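Local coordinates for protein EH1AB1 (Metagenome, PDB 6I8F) that probably hydrolyses carboxylic esters, as an alpha/beta-hydrolase-fold ester hydrolase recovered from a lake metagenome, at residues A181-R189 and P250-P260. Sequence-based numbering, arbitrary orientation.
Sequences AAVVCQACR and PLLATDFTGLP
In this alpha/beta hydrolase fold, the helix that follows the probable nucleophile elbow packs through Cys185, Gln186 and Arg189 against the loop leading into strand 262-267. The polar grip is concentrated on Arg189. Arg189 CG stands anti to the backbone N (chi1 -175°) and the chain bends at chi3, which carries the guanidinium across to the loop. There Arg189 NH1 donates to Thr257 O at 2.9 Å, an oxygen lying near the guanidinium plane. NH1 also lies 2.5 Å from Asp255 O, a hydrogen bond whose shortness is doubtful; NH2 adds a weak one to the same oxygen. Leu259 CD2 lies over one face of the guanidinium, displaced toward its rim. Over the opposite face sits Asp255 OD2, 3.7 Å from Arg189 NH1, a long salt bridge of charge alone because no N-H points at it. Asp255 OD1 instead closes an Asx turn, accepting from Thr257 N, and accepts a second hydrogen bond from Thr257 OG1 on its syn lone pair.

Nearer the start of the helix segment, the extended Gln186 side chain sends NE2 to Pro250 O at 2.9 Å and 168°. NE2 sits above the Pro250 carbonyl plane, 35° out of it, and Ala253 N comes from the opposite face. Tyr279 of helix 273-285 also bonds Gln186 NE2. Cys185 SG rests on Pro260 CG at 3.4 Å.

A leucine at Arg189 would probably cost the carbonyls of Asp255 and Thr257 the guanidinium N-H groups, and the Asp255 carboxylate its nearby positive charge. Side-chain donors thus bind the helix to backbone carbonyls of an otherwise irregular loop.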
# COMPACT_ATOMS: atom_id res chain seq x y z
N ALA A 181 6.72 -8.12 -15.52
CA ALA A 181 5.43 -8.37 -14.88
C ALA A 181 4.36 -7.48 -15.52
O ALA A 181 3.29 -7.95 -15.85
CB ALA A 181 5.52 -8.16 -13.39
N ALA A 182 4.66 -6.19 -15.69
CA ALA A 182 3.67 -5.27 -16.26
C ALA A 182 3.28 -5.73 -17.67
O ALA A 182 2.10 -5.72 -18.05
CB ALA A 182 4.22 -3.86 -16.29
N VAL A 183 4.30 -6.12 -18.44
CA VAL A 183 4.12 -6.49 -19.85
C VAL A 183 3.33 -7.80 -19.94
O VAL A 183 2.47 -7.91 -20.80
CB VAL A 183 5.47 -6.56 -20.58
CG1 VAL A 183 5.36 -7.27 -21.93
CG2 VAL A 183 6.06 -5.18 -20.75
N VAL A 184 3.61 -8.77 -19.05
CA VAL A 184 2.85 -10.03 -19.04
C VAL A 184 1.35 -9.74 -18.92
O VAL A 184 0.54 -10.34 -19.62
CB VAL A 184 3.32 -11.00 -17.93
CG1 VAL A 184 2.35 -12.17 -17.76
CG2 VAL A 184 4.72 -11.52 -18.20
N CYS A 185 0.98 -8.83 -18.01
CA CYS A 185 -0.44 -8.48 -17.79
C CYS A 185 -1.06 -7.90 -19.06
O CYS A 185 -2.17 -8.30 -19.44
CB CYS A 185 -0.61 -7.49 -16.65
SG CYS A 185 -0.11 -8.18 -15.05
N GLN A 186 -0.34 -6.97 -19.70
CA GLN A 186 -0.82 -6.31 -20.93
C GLN A 186 -0.92 -7.33 -22.08
O GLN A 186 -1.89 -7.29 -22.84
CB GLN A 186 0.07 -5.14 -21.33
CG GLN A 186 -0.12 -3.91 -20.47
CD GLN A 186 0.55 -2.72 -21.08
OE1 GLN A 186 0.78 -2.67 -22.29
NE2 GLN A 186 0.89 -1.75 -20.24
N ALA A 187 0.05 -8.25 -22.15
CA ALA A 187 0.11 -9.29 -23.20
C ALA A 187 -1.11 -10.20 -23.12
O ALA A 187 -1.81 -10.41 -24.13
CB ALA A 187 1.37 -10.08 -23.10
N CYS A 188 -1.40 -10.72 -21.93
CA CYS A 188 -2.58 -11.56 -21.72
C CYS A 188 -3.86 -10.79 -22.06
O CYS A 188 -4.76 -11.31 -22.73
CB CYS A 188 -2.67 -12.07 -20.29
SG CYS A 188 -1.32 -13.21 -19.93
N ARG A 189 -3.94 -9.54 -21.61
CA ARG A 189 -5.13 -8.77 -21.85
C ARG A 189 -5.31 -8.56 -23.36
O ARG A 189 -6.39 -8.79 -23.89
CB ARG A 189 -5.09 -7.42 -21.14
CG ARG A 189 -6.40 -6.66 -21.30
CD ARG A 189 -6.26 -5.17 -21.20
NE ARG A 189 -5.29 -4.57 -22.12
CZ ARG A 189 -4.88 -3.32 -21.98
NH1 ARG A 189 -5.41 -2.59 -21.02
NH2 ARG A 189 -3.95 -2.82 -22.77
N PRO A 250 5.63 -0.18 -21.59
CA PRO A 250 4.24 -0.47 -21.25
C PRO A 250 3.44 0.75 -20.76
O PRO A 250 2.21 0.75 -20.85
CB PRO A 250 4.35 -1.56 -20.16
CG PRO A 250 5.75 -1.40 -19.59
CD PRO A 250 6.59 -0.93 -20.77
N LEU A 251 4.14 1.79 -20.27
CA LEU A 251 3.50 3.05 -19.89
C LEU A 251 2.69 3.65 -21.05
O LEU A 251 1.73 4.40 -20.80
CB LEU A 251 4.55 4.04 -19.40
CG LEU A 251 4.02 5.38 -18.89
CD1 LEU A 251 3.06 5.18 -17.72
CD2 LEU A 251 5.16 6.30 -18.48
N LEU A 252 3.05 3.34 -22.30
CA LEU A 252 2.46 4.01 -23.46
C LEU A 252 1.19 3.29 -23.93
O LEU A 252 0.63 3.70 -24.92
CB LEU A 252 3.49 4.07 -24.60
CG LEU A 252 4.82 4.72 -24.25
CD1 LEU A 252 5.76 4.70 -25.45
CD2 LEU A 252 4.63 6.15 -23.76
N ALA A 253 0.74 2.24 -23.25
CA ALA A 253 -0.54 1.61 -23.63
C ALA A 253 -1.64 2.68 -23.71
O ALA A 253 -1.68 3.64 -22.93
CB ALA A 253 -0.91 0.51 -22.68
N THR A 254 -2.53 2.47 -24.67
CA THR A 254 -3.68 3.33 -24.99
C THR A 254 -4.74 3.26 -23.89
O THR A 254 -5.46 4.22 -23.61
CB THR A 254 -4.30 2.88 -26.33
OG1 THR A 254 -3.45 3.39 -27.35
CG2 THR A 254 -5.71 3.37 -26.56
N ASP A 255 -4.84 2.07 -23.29
CA ASP A 255 -5.93 1.73 -22.41
C ASP A 255 -5.39 0.82 -21.29
O ASP A 255 -4.82 -0.23 -21.56
CB ASP A 255 -7.05 1.10 -23.24
CG ASP A 255 -8.05 0.33 -22.42
OD1 ASP A 255 -8.62 0.93 -21.49
OD2 ASP A 255 -8.22 -0.87 -22.70
N PHE A 256 -5.58 1.25 -20.04
CA PHE A 256 -5.14 0.53 -18.85
C PHE A 256 -6.30 -0.25 -18.23
O PHE A 256 -6.10 -1.00 -17.26
CB PHE A 256 -4.50 1.50 -17.84
CG PHE A 256 -3.04 1.76 -18.09
CD1 PHE A 256 -2.61 2.34 -19.28
CD2 PHE A 256 -2.08 1.45 -17.13
CE1 PHE A 256 -1.26 2.57 -19.51
CE2 PHE A 256 -0.73 1.68 -17.37
CZ PHE A 256 -0.32 2.24 -18.55
N THR A 257 -7.51 -0.12 -18.78
CA THR A 257 -8.66 -0.83 -18.21
C THR A 257 -8.47 -2.33 -18.45
O THR A 257 -7.85 -2.75 -19.45
CB THR A 257 -10.01 -0.33 -18.75
OG1 THR A 257 -10.15 -0.79 -20.09
CG2 THR A 257 -10.15 1.18 -18.71
N GLY A 258 -8.99 -3.14 -17.52
CA GLY A 258 -8.90 -4.59 -17.61
C GLY A 258 -7.57 -5.16 -17.15
O GLY A 258 -7.36 -6.36 -17.22
N LEU A 259 -6.65 -4.31 -16.68
CA LEU A 259 -5.39 -4.77 -16.12
C LEU A 259 -5.62 -5.13 -14.66
O LEU A 259 -6.51 -4.58 -14.02
CB LEU A 259 -4.32 -3.69 -16.28
CG LEU A 259 -3.88 -3.41 -17.71
CD1 LEU A 259 -2.81 -2.33 -17.74
CD2 LEU A 259 -3.38 -4.69 -18.41
N PRO A 260 -4.85 -6.09 -14.09
CA PRO A 260 -5.12 -6.56 -12.74
C PRO A 260 -4.72 -5.59 -11.63
O PRO A 260 -3.89 -4.71 -11.82
CB PRO A 260 -4.28 -7.84 -12.60
CG PRO A 260 -3.26 -7.78 -13.71
CD PRO A 260 -3.76 -6.82 -14.75